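Local coordinates for protein aromatic-amino-acid:2-oxoglutarate transaminase (Candida albicans, PDB 6HNV) that probably transfers amino groups between aromatic amino acids or 2-aminoadipate and 2-oxo acids, using pyridoxal 5'-phosphate as cofactor, at residues Y43-H48 / G127-A132; D57-D62 / T105-V110; I277-P282 / S323-D328. All coordinates share one frame; numbering follows the deposited sequence.

The three contacts relate differently to the active sites, each of which takes residues from both subunits. Contact 1 places Y130 beside aromatic ligands and a pyridoxal phosphate that is held largely by the second subunit. Contact 2 is nested along the chain inside the loop that contact 1 closes; their centres are about 29 Å apart and their nearest atoms about 11 Å. It lies away from the sites, in a sheet that continues into the second subunit. Contact 3 backs onto the chain's own cofactor, which D280 and P282 touch and Y130 of the second subunit also reaches. Its nearest atoms lie about 21 Å from contact 1 and about 17 Å from contact 2.

Contact 1 of 3, residues Y43-H48 / G127-A132; sequences YGMPNH and GLQYAA. With PPY (3-phenylpyruvic acid), chain G; PHE (phenylalanine), chain F; PLP (pyridoxal-5'-phosphate), chain H.
M45 is set across Q129 at about a right angle and runs obliquely past Y130, so one thioether chain touches both residues. Its CB faces the Q129 amide, 3.5 Å from OE1 of Q129, while its CG lies 3.7 Å from CD2 of Y130. The bend at chi3 returns the methyl to the base of the tyrosine, CE of M45 being 3.8 Å from CB of Y130.

The Q129 amide bridges the two loops, carried by a chain that leaves opposite the backbone N and bends at chi2 (64°). NE2 of Q129 donates to O of P46 at 3.1 Å, arriving tilted from the carbonyl plane, and OE1 of Q129 accepts from N of Y130 at 2.9 Å on an in-plane lone pair. Two bonds, both bent, probably hold the amide in this rotation.

Y130 carries the contact into the active site completed by the second subunit, where S167 and T338 of that chain hold the pyridoxal phosphate. The phenylalanine and phenylpyruvate models overlap over one face of the Y130 ring. The phosphate O3P lies at the ring edge, near its plane, but its modelled approach to OH of Y130 is doubtfully short. Ligands and phosphate thus meet Y130 from different directions, consistent with a tyrosine lining a pocket built by both subunits; M45 and Q129 probably help fix its place.

Contact 2 of 3, residues D57-D62 / T105-V110; sequences DVNLVD and TPQSTV
V58 and V110 form an antiparallel hydrogen-bonded pair, V58 N reaching V110 O at 3.0 Å and V110 N returning to V58 O at 3.1 Å; the next pair, N59 with T109, is non-hydrogen-bonded, and L60 N then donates to S108 O at 2.9 Å. A CA-H...O contact from T109 CA to V58 O (3.3 Å) supplements the ladder.

N59 and T109 project from the same face and lie side by side. The threonine torsion sets OG1 anti to the backbone N (chi1 178°), from where it donates to OD1 of N59 at 3.1 Å, in the plane of the amide carbonyl. The other end of that amide, ND2, is bonded to S55 of the second subunit. Beside it, the extended Q107 side chain crosses N59 at about a right angle, bringing OE1 of Q107 to 3.3 Å from CB of N59.

The motif is a two-stranded antiparallel sheet, 53-60 with 109-112, joined by a long connection; strand 53-60 also pairs antiparallel with a strand of the second subunit, so the sheet runs on across the dimer interface. V58 and V110 point to the other face from N59 and T109. Both L60 and V110 pack on helix 375-388, and CD1 of L60 comes within 4.2 Å of CG2 of V110. Past the end of the strand, OG of S108 donates to OD1 of D62 on the syn lone pair, the side of the second carboxylate oxygen.

Contact 3 of 3, residues I277-P282 / S323-D328; sequences IIEDDP and SYLELD. With PLP (pyridoxal-5'-phosphate), chain C.
E279 spends both oxygens of one carboxylate on the start of a short, weakly bonded helix, about 324-327. OE1 accepts from OG of S323 at 2.6 Å on its syn lone pair, and OE2 accepts from N of Y324 at 3.0 Å, met on the syn side but 34° out of the carboxylate plane. The side chain spans the gap because CG stands anti to the backbone N (chi1 176°) and the chain stays extended beyond it. OE1 is also salt-bridged to R335, so the buried charge has a cationic partner as well as helix-end donors, which would probably favour the ionised form.

S323 is the N-cap. Its OG accepts from N of L325, a bond whose exact place is less sure, while its own N donates to OE1 of E326, completing a capping box. E279 thus adds a second acceptor at the same helix start, taking N of Y324.

Strand 276-280 lies inside the seven-stranded mixed sheet of the large domain of a fold type I aminotransferase, between strands 333-338 and 241-246. I277 and E279 face the capped helix; D280 turns to the opposite side, where its OD2 lies 2.6 Å from N1 of pyridoxal phosphate, the place taken by an aspartate in this fold. CG of P282 lies over the face of the pyridine ring, 3.4 Å from its C2.

On the helix side, I277 and Y324 cross at about a right angle. CG2 of I277 sits over one face of the phenol ring, offset toward the rim, and OE2 of E279 lies at the ring edge, near CD2 of Y324; the phenol OH is bonded to Q258.

Contact 1 of 3, residues Y43-H48 / G127-A132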
loop_
_atom_site.group_PDB
_atom_site.type_symbol
_atom_site.label_atom_id
_atom_site.label_comp_id
_atom_site.label_asym_id
_atom_site.label_seq_id
_atom_site.Cartn_x
_atom_site.Cartn_y
_atom_site.Cartn_z
ATOM N N TYR A 43 -6.792 0.055 -22.566
ATOM C CA TYR A 43 -6.595 0.254 -21.107
ATOM C C TYR A 43 -7.274 1.550 -20.642
ATOM O O TYR A 43 -7.260 2.551 -21.386
ATOM C CB TYR A 43 -5.105 0.165 -20.783
ATOM C CG TYR A 43 -4.515 -1.185 -21.097
ATOM C CD1 TYR A 43 -5.104 -2.348 -20.613
ATOM C CD2 TYR A 43 -3.388 -1.310 -21.897
ATOM C CE1 TYR A 43 -4.580 -3.599 -20.901
ATOM C CE2 TYR A 43 -2.848 -2.554 -22.190
ATOM C CZ TYR A 43 -3.445 -3.704 -21.688
ATOM O OH TYR A 43 -2.930 -4.942 -21.962
ATOM N N GLY A 44 -7.885 1.486 -19.450
ATOM C CA GLY A 44 -8.520 2.591 -18.698
ATOM C C GLY A 44 -7.494 3.455 -17.988
ATOM O O GLY A 44 -7.599 3.618 -16.753
ATOM N N MET A 45 -6.556 3.992 -18.772
ATOM C CA MET A 45 -5.428 4.872 -18.371
ATOM C C MET A 45 -5.689 6.277 -18.927
ATOM O O MET A 45 -5.630 6.474 -20.137
ATOM C CB MET A 45 -4.103 4.345 -18.953
ATOM C CG MET A 45 -3.647 2.974 -18.434
ATOM S SD MET A 45 -2.476 2.128 -19.547
ATOM C CE MET A 45 -1.007 1.968 -18.523
ATOM N N PRO A 46 -5.987 7.303 -18.095
ATOM C CA PRO A 46 -5.998 8.684 -18.578
ATOM C C PRO A 46 -4.669 9.035 -19.280
ATOM O O PRO A 46 -3.627 8.710 -18.740
ATOM C CB PRO A 46 -6.182 9.528 -17.300
ATOM C CG PRO A 46 -6.809 8.582 -16.284
ATOM C CD PRO A 46 -6.328 7.194 -16.666
ATOM N N ASN A 47 -4.714 9.664 -20.460
ATOM C CA ASN A 47 -3.511 10.274 -21.096
ATOM C C ASN A 47 -2.890 11.247 -20.086
ATOM O O ASN A 47 -3.669 11.950 -19.423
ATOM C CB ASN A 47 -3.865 10.977 -22.412
ATOM C CG ASN A 47 -2.655 11.360 -23.236
ATOM O OD1 ASN A 47 -2.210 12.510 -23.176
ATOM N ND2 ASN A 47 -2.120 10.412 -24.001
ATOM N N HIS A 48 -1.557 11.298 -19.964
ATOM C CA HIS A 48 -0.843 12.208 -19.025
ATOM C C HIS A 48 -1.395 13.644 -19.149
ATOM O O HIS A 48 -1.487 14.351 -18.132
ATOM C CB HIS A 48 0.680 12.116 -19.205
ATOM C CG HIS A 48 1.183 12.527 -20.554
ATOM N ND1 HIS A 48 1.168 13.849 -20.993
ATOM C CD2 HIS A 48 1.730 11.808 -21.560
ATOM C CE1 HIS A 48 1.669 13.921 -22.209
ATOM N NE2 HIS A 48 2.026 12.679 -22.579
ATOM N N GLY A 127 5.479 8.156 -14.315
ATOM C CA GLY A 127 5.483 8.104 -12.840
ATOM C C GLY A 127 4.112 8.343 -12.232
ATOM O O GLY A 127 3.853 7.745 -11.174
ATOM N N LEU A 128 3.284 9.201 -12.851
ATOM C CA LEU A 128 1.884 9.491 -12.432
ATOM C C LEU A 128 0.914 8.565 -13.206
ATOM O O LEU A 128 -0.284 8.752 -13.071
ATOM C CB LEU A 128 1.565 10.981 -12.656
ATOM C CG LEU A 128 2.095 12.006 -11.646
ATOM C CD1 LEU A 128 1.519 13.396 -11.916
ATOM C CD2 LEU A 128 1.767 11.613 -10.221
ATOM N N GLN A 129 1.400 7.542 -13.913
ATOM C CA GLN A 129 0.586 6.585 -14.724
ATOM C C GLN A 129 0.634 5.167 -14.132
ATOM O O GLN A 129 1.674 4.796 -13.557
ATOM C CB GLN A 129 1.102 6.535 -16.174
ATOM C CG GLN A 129 0.345 5.567 -17.082
ATOM C CD GLN A 129 -1.105 5.951 -17.280
ATOM O OE1 GLN A 129 -1.983 5.679 -16.438
ATOM N NE2 GLN A 129 -1.359 6.602 -18.409
ATOM N N TYR A 130 -0.427 4.377 -14.333
ATOM C CA TYR A 130 -0.442 2.926 -14.006
ATOM C C TYR A 130 0.950 2.382 -14.303
ATOM O O TYR A 130 1.493 2.707 -15.362
ATOM C CB TYR A 130 -1.515 2.161 -14.783
ATOM C CG TYR A 130 -2.868 2.314 -14.159
ATOM C CD1 TYR A 130 -3.158 1.741 -12.936
ATOM C CD2 TYR A 130 -3.848 3.085 -14.757
ATOM C CE1 TYR A 130 -4.400 1.914 -12.337
ATOM C CE2 TYR A 130 -5.097 3.259 -14.184
ATOM C CZ TYR A 130 -5.374 2.681 -12.961
ATOM O OH TYR A 130 -6.606 2.884 -12.407
ATOM N N ALA A 131 1.530 1.651 -13.359
ATOM C CA ALA A 131 2.914 1.138 -13.456
ATOM C C ALA A 131 2.969 -0.307 -12.953
ATOM O O ALA A 131 2.066 -0.713 -12.170
ATOM C CB ALA A 131 3.838 2.048 -12.681
ATOM N N ALA A 132 3.999 -1.041 -13.374
ATOM C CA ALA A 132 4.250 -2.437 -12.950
ATOM C C ALA A 132 4.256 -2.481 -11.417
ATOM O O ALA A 132 4.772 -1.538 -10.794
ATOM C CB ALA A 132 5.536 -2.950 -13.551
HETATM C C1 PPY G . -2.951 -1.499 -10.934
HETATM O O1 PPY G . -2.470 -1.459 -9.793
HETATM O O2 PPY G . -2.249 -1.459 -11.953
HETATM C C2 PPY G . -4.256 -1.576 -11.044
HETATM O O3 PPY G . -4.919 -1.118 -10.121
HETATM C C3 PPY G . -4.979 -2.343 -12.157
HETATM C "C1'" PPY G . -5.404 -1.617 -13.412
HETATM C "C2'" PPY G . -6.594 -0.905 -13.452
HETATM C "C3'" PPY G . -7.000 -0.270 -14.615
HETATM C "C4'" PPY G . -6.237 -0.359 -15.756
HETATM C "C5'" PPY G . -5.070 -1.082 -15.742
HETATM C "C6'" PPY G . -4.661 -1.720 -14.580
HETATM N N PHE F . -0.852 -1.935 -13.558
HETATM C CA PHE F . -2.165 -1.767 -12.880
HETATM C C PHE F . -1.974 -2.127 -11.396
HETATM O O PHE F . -0.907 -2.625 -11.000
HETATM C CB PHE F . -3.232 -2.600 -13.604
HETATM C CG PHE F . -4.510 -1.876 -13.966
HETATM C CD1 PHE F . -5.552 -1.763 -13.056
HETATM C CD2 PHE F . -4.685 -1.327 -15.230
HETATM C CE1 PHE F . -6.724 -1.100 -13.389
HETATM C CE2 PHE F . -5.859 -0.668 -15.562
HETATM C CZ PHE F . -6.877 -0.556 -14.642
HETATM O OXT PHE F . -2.849 -1.929 -10.544
HETATM N N1 PLP H . -12.371 -0.152 -10.489
HETATM C C2 PLP H . -12.886 0.210 -11.661
HETATM C C2A PLP H . -14.338 -0.055 -11.890
HETATM C C3 PLP H . -12.084 0.823 -12.652
HETATM O O3 PLP H . -12.648 1.153 -13.827
HETATM C C4 PLP H . -10.726 1.076 -12.399
HETATM C C4A PLP H . -9.877 1.722 -13.425
HETATM C C5 PLP H . -10.222 0.664 -11.153
HETATM C C6 PLP H . -11.063 0.074 -10.249
HETATM C C5A PLP H . -8.792 0.847 -10.775
HETATM O O4P PLP H . -8.737 1.646 -9.560
HETATM P P PLP H . -7.261 1.869 -9.024
HETATM O O1P PLP H . -6.889 0.527 -8.385
HETATM O O2P PLP H . -7.307 3.042 -8.071
HETATM O O3P PLP H . -6.503 2.185 -10.267
#

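Contact 2 of 3, residues D57-D62 / T105-V110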
loop_
_atom_site.group_PDB
_atom_site.type_symbol
_atom_site.label_atom_id
_atom_site.label_comp_id
_atom_site.label_asym_id
_atom_site.label_seq_id
_atom_site.Cartn_x
_atom_site.Cartn_y
_atom_site.Cartn_z
ATOM N N ASP A 57 9.574 20.481 -8.478
ATOM C CA ASP A 57 10.939 20.815 -7.977
ATOM C C ASP A 57 11.028 20.333 -6.524
ATOM O O ASP A 57 10.132 20.702 -5.726
ATOM C CB ASP A 57 11.239 22.316 -8.080
ATOM C CG ASP A 57 11.177 22.877 -9.489
ATOM O OD1 ASP A 57 11.962 22.406 -10.342
ATOM O OD2 ASP A 57 10.335 23.764 -9.729
ATOM N N VAL A 58 12.004 19.480 -6.210
ATOM C CA VAL A 58 12.205 18.938 -4.835
ATOM C C VAL A 58 13.419 19.663 -4.265
ATOM O O VAL A 58 14.516 19.514 -4.847
ATOM C CB VAL A 58 12.404 17.414 -4.800
ATOM C CG1 VAL A 58 12.260 16.877 -3.388
ATOM C CG2 VAL A 58 11.453 16.697 -5.744
ATOM N N ASN A 59 13.197 20.433 -3.195
ATOM C CA ASN A 59 14.201 21.322 -2.564
ATOM C C ASN A 59 14.824 20.573 -1.380
ATOM O O ASN A 59 14.130 20.384 -0.357
ATOM C CB ASN A 59 13.572 22.666 -2.171
ATOM C CG ASN A 59 12.927 23.394 -3.333
ATOM O OD1 ASN A 59 13.432 23.352 -4.463
ATOM N ND2 ASN A 59 11.818 24.070 -3.057
ATOM N N LEU A 60 16.094 20.202 -1.517
ATOM C CA LEU A 60 16.824 19.315 -0.584
ATOM C C LEU A 60 17.767 20.127 0.304
ATOM O O LEU A 60 18.133 21.260 -0.082
ATOM C CB LEU A 60 17.631 18.306 -1.400
ATOM C CG LEU A 60 16.836 17.508 -2.423
ATOM C CD1 LEU A 60 17.743 16.530 -3.145
ATOM C CD2 LEU A 60 15.680 16.786 -1.748
ATOM N N VAL A 61 18.120 19.536 1.451
ATOM C CA VAL A 61 19.270 19.913 2.316
ATOM C C VAL A 61 20.474 19.107 1.817
ATOM O O VAL A 61 20.240 18.125 1.083
ATOM C CB VAL A 61 18.946 19.661 3.803
ATOM C CG1 VAL A 61 17.726 20.451 4.246
ATOM C CG2 VAL A 61 18.743 18.191 4.135
ATOM N N ASP A 62 21.705 19.526 2.146
ATOM C CA ASP A 62 22.951 18.795 1.765
ATOM C C ASP A 62 23.560 18.093 2.973
ATOM O O ASP A 62 24.455 17.256 2.722
ATOM C CB ASP A 62 24.002 19.707 1.140
ATOM C CG ASP A 62 23.479 20.330 -0.131
ATOM O OD1 ASP A 62 23.153 19.561 -1.067
ATOM O OD2 ASP A 62 23.338 21.566 -0.141
ATOM N N THR A 105 26.674 29.091 -2.222
ATOM C CA THR A 105 25.864 27.839 -2.288
ATOM C C THR A 105 24.468 28.121 -2.852
ATOM O O THR A 105 23.554 28.461 -2.100
ATOM C CB THR A 105 25.731 27.157 -0.913
ATOM O OG1 THR A 105 25.313 28.113 0.068
ATOM C CG2 THR A 105 27.009 26.478 -0.467
ATOM N N PRO A 106 24.230 27.956 -4.176
ATOM C CA PRO A 106 22.860 27.781 -4.671
ATOM C C PRO A 106 22.251 26.521 -4.024
ATOM O O PRO A 106 22.931 25.514 -3.963
ATOM C CB PRO A 106 23.016 27.675 -6.200
ATOM C CG PRO A 106 24.477 27.280 -6.403
ATOM C CD PRO A 106 25.234 27.919 -5.255
ATOM N N GLN A 107 21.016 26.604 -3.518
ATOM C CA GLN A 107 20.375 25.500 -2.751
ATOM C C GLN A 107 20.201 24.282 -3.664
ATOM O O GLN A 107 19.947 24.482 -4.866
ATOM C CB GLN A 107 19.030 25.934 -2.181
ATOM C CG GLN A 107 18.380 24.854 -1.324
ATOM C CD GLN A 107 16.938 25.179 -1.018
ATOM O OE1 GLN A 107 16.106 24.289 -0.833
ATOM N NE2 GLN A 107 16.634 26.468 -0.958
ATOM N N SER A 108 20.348 23.068 -3.126
ATOM C CA SER A 108 20.257 21.819 -3.930
ATOM C C SER A 108 18.782 21.525 -4.245
ATOM O O SER A 108 17.946 21.560 -3.335
ATOM C CB SER A 108 20.941 20.659 -3.270
ATOM O OG SER A 108 22.276 20.562 -3.731
ATOM N N THR A 109 18.474 21.326 -5.523
ATOM C CA THR A 109 17.099 21.118 -6.027
ATOM C C THR A 109 17.175 20.187 -7.240
ATOM O O THR A 109 18.240 20.098 -7.862
ATOM C CB THR A 109 16.400 22.468 -6.241
ATOM O OG1 THR A 109 15.096 22.234 -6.782
ATOM C CG2 THR A 109 17.198 23.404 -7.122
ATOM N N VAL A 110 16.099 19.446 -7.486
ATOM C CA VAL A 110 15.998 18.448 -8.583
ATOM C C VAL A 110 14.666 18.701 -9.286
ATOM O O VAL A 110 13.633 18.743 -8.569
ATOM C CB VAL A 110 16.105 17.019 -8.024
ATOM C CG1 VAL A 110 15.836 15.973 -9.106
ATOM C CG2 VAL A 110 17.445 16.794 -7.333
#

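Contact 3 of 3, residues I277-P282 / S323-D328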
loop_
_atom_site.group_PDB
_atom_site.type_symbol
_atom_site.label_atom_id
_atom_site.label_comp_id
_atom_site.label_asym_id
_atom_site.label_seq_id
_atom_site.Cartn_x
_atom_site.Cartn_y
_atom_site.Cartn_z
ATOM N N ILE A 277 15.238 -17.602 6.370
ATOM C CA ILE A 277 15.617 -16.427 7.205
ATOM C C ILE A 277 14.990 -15.151 6.633
ATOM O O ILE A 277 15.356 -14.710 5.488
ATOM C CB ILE A 277 17.148 -16.317 7.317
ATOM C CG1 ILE A 277 17.731 -17.569 7.985
ATOM C CG2 ILE A 277 17.522 -15.048 8.070
ATOM C CD1 ILE A 277 19.154 -17.885 7.595
ATOM N N ILE A 278 14.090 -14.559 7.419
ATOM C CA ILE A 278 13.589 -13.177 7.176
ATOM C C ILE A 278 14.504 -12.224 7.953
ATOM O O ILE A 278 14.369 -12.096 9.166
ATOM C CB ILE A 278 12.090 -13.040 7.496
ATOM C CG1 ILE A 278 11.288 -14.137 6.795
ATOM C CG2 ILE A 278 11.565 -11.659 7.116
ATOM C CD1 ILE A 278 9.843 -14.203 7.233
ATOM N N GLU A 279 15.450 -11.638 7.231
ATOM C CA GLU A 279 16.405 -10.617 7.717
ATOM C C GLU A 279 15.743 -9.246 7.601
ATOM O O GLU A 279 15.512 -8.867 6.460
ATOM C CB GLU A 279 17.674 -10.650 6.851
ATOM C CG GLU A 279 18.662 -9.570 7.226
ATOM C CD GLU A 279 20.002 -9.686 6.543
ATOM O OE1 GLU A 279 20.035 -9.470 5.320
ATOM O OE2 GLU A 279 21.006 -10.000 7.237
ATOM N N ASP A 280 15.466 -8.561 8.721
ATOM C CA ASP A 280 14.947 -7.160 8.779
ATOM C C ASP A 280 16.135 -6.230 9.104
ATOM O O ASP A 280 16.733 -6.418 10.171
ATOM C CB ASP A 280 13.765 -7.071 9.763
ATOM C CG ASP A 280 13.018 -5.736 9.841
ATOM O OD1 ASP A 280 13.312 -4.839 9.008
ATOM O OD2 ASP A 280 12.136 -5.583 10.752
ATOM N N ASP A 281 16.515 -5.313 8.202
ATOM C CA ASP A 281 17.629 -4.349 8.439
ATOM C C ASP A 281 17.234 -2.925 8.041
ATOM O O ASP A 281 17.582 -2.457 6.958
ATOM C CB ASP A 281 18.927 -4.788 7.750
ATOM C CG ASP A 281 20.161 -4.095 8.306
ATOM O OD1 ASP A 281 20.049 -3.494 9.392
ATOM O OD2 ASP A 281 21.211 -4.128 7.647
ATOM N N PRO A 282 16.484 -2.195 8.902
ATOM C CA PRO A 282 16.175 -0.782 8.680
ATOM C C PRO A 282 17.295 0.226 8.944
ATOM O O PRO A 282 17.208 1.314 8.429
ATOM C CB PRO A 282 15.136 -0.428 9.735
ATOM C CG PRO A 282 14.672 -1.736 10.293
ATOM C CD PRO A 282 15.785 -2.730 10.067
ATOM N N SER A 323 25.384 -9.219 5.643
ATOM C CA SER A 323 23.968 -9.644 5.602
ATOM C C SER A 323 23.923 -11.141 5.357
ATOM O O SER A 323 24.759 -11.635 4.583
ATOM C CB SER A 323 23.237 -8.920 4.520
ATOM O OG SER A 323 22.227 -9.748 3.953
ATOM N N TYR A 324 22.937 -11.820 5.936
ATOM C CA TYR A 324 22.656 -13.245 5.624
ATOM C C TYR A 324 22.640 -13.437 4.108
ATOM O O TYR A 324 22.862 -14.551 3.679
ATOM C CB TYR A 324 21.357 -13.708 6.278
ATOM C CG TYR A 324 21.490 -13.958 7.763
ATOM C CD1 TYR A 324 21.941 -15.179 8.244
ATOM C CD2 TYR A 324 21.176 -12.989 8.701
ATOM C CE1 TYR A 324 22.077 -15.427 9.602
ATOM C CE2 TYR A 324 21.299 -13.229 10.061
ATOM C CZ TYR A 324 21.752 -14.448 10.521
ATOM O OH TYR A 324 21.886 -14.699 11.861
ATOM N N LEU A 325 22.398 -12.395 3.315
ATOM C CA LEU A 325 22.416 -12.509 1.831
ATOM C C LEU A 325 23.811 -12.936 1.398
ATOM O O LEU A 325 23.943 -13.588 0.357
ATOM C CB LEU A 325 22.127 -11.163 1.171
ATOM C CG LEU A 325 20.678 -10.713 1.135
ATOM C CD1 LEU A 325 20.593 -9.375 0.429
ATOM C CD2 LEU A 325 19.793 -11.733 0.434
ATOM N N GLU A 326 24.815 -12.490 2.134
ATOM C CA GLU A 326 26.222 -12.748 1.782
ATOM C C GLU A 326 26.554 -14.196 2.174
ATOM O O GLU A 326 27.542 -14.725 1.636
ATOM C CB GLU A 326 27.076 -11.658 2.414
ATOM C CG GLU A 326 26.665 -10.277 1.935
ATOM C CD GLU A 326 27.575 -9.154 2.399
ATOM O OE1 GLU A 326 27.064 -8.238 3.057
ATOM O OE2 GLU A 326 28.798 -9.208 2.109
ATOM N N LEU A 327 25.727 -14.839 3.012
ATOM C CA LEU A 327 25.904 -16.263 3.405
ATOM C C LEU A 327 25.071 -17.207 2.520
ATOM O O LEU A 327 25.454 -18.394 2.379
ATOM C CB LEU A 327 25.523 -16.409 4.881
ATOM C CG LEU A 327 26.311 -15.539 5.866
ATOM C CD1 LEU A 327 25.904 -15.858 7.291
ATOM C CD2 LEU A 327 27.819 -15.707 5.717
ATOM N N ASP A 328 23.984 -16.715 1.926
ATOM C CA ASP A 328 22.972 -17.536 1.216
ATOM C C ASP A 328 23.538 -18.025 -0.132
ATOM O O ASP A 328 24.060 -17.198 -0.920
ATOM C CB ASP A 328 21.688 -16.725 1.073
ATOM C CG ASP A 328 20.423 -17.503 0.768
ATOM O OD1 ASP A 328 20.372 -18.711 1.016
ATOM O OD2 ASP A 328 19.470 -16.864 0.330
HETATM N N1 PLP C . 11.320 -3.208 11.487
HETATM C C2 PLP C . 12.126 -2.623 12.376
HETATM C C2A PLP C . 13.135 -3.478 13.067
HETATM C C3 PLP C . 12.039 -1.239 12.638
HETATM O O3 PLP C . 12.870 -0.694 13.534
HETATM C C4 PLP C . 11.084 -0.452 11.968
HETATM C C4A PLP C . 11.009 1.010 12.240
HETATM C C5 PLP C . 10.246 -1.109 11.046
HETATM C C6 PLP C . 10.395 -2.458 10.852
HETATM C C5A PLP C . 9.140 -0.406 10.329
HETATM O O4P PLP C . 9.481 -0.092 8.954
HETATM P P PLP C . 8.434 0.830 8.200
HETATM O O1P PLP C . 8.290 2.053 9.069
HETATM O O2P PLP C . 9.070 1.165 6.860
HETATM O O3P PLP C . 7.175 -0.029 8.144
#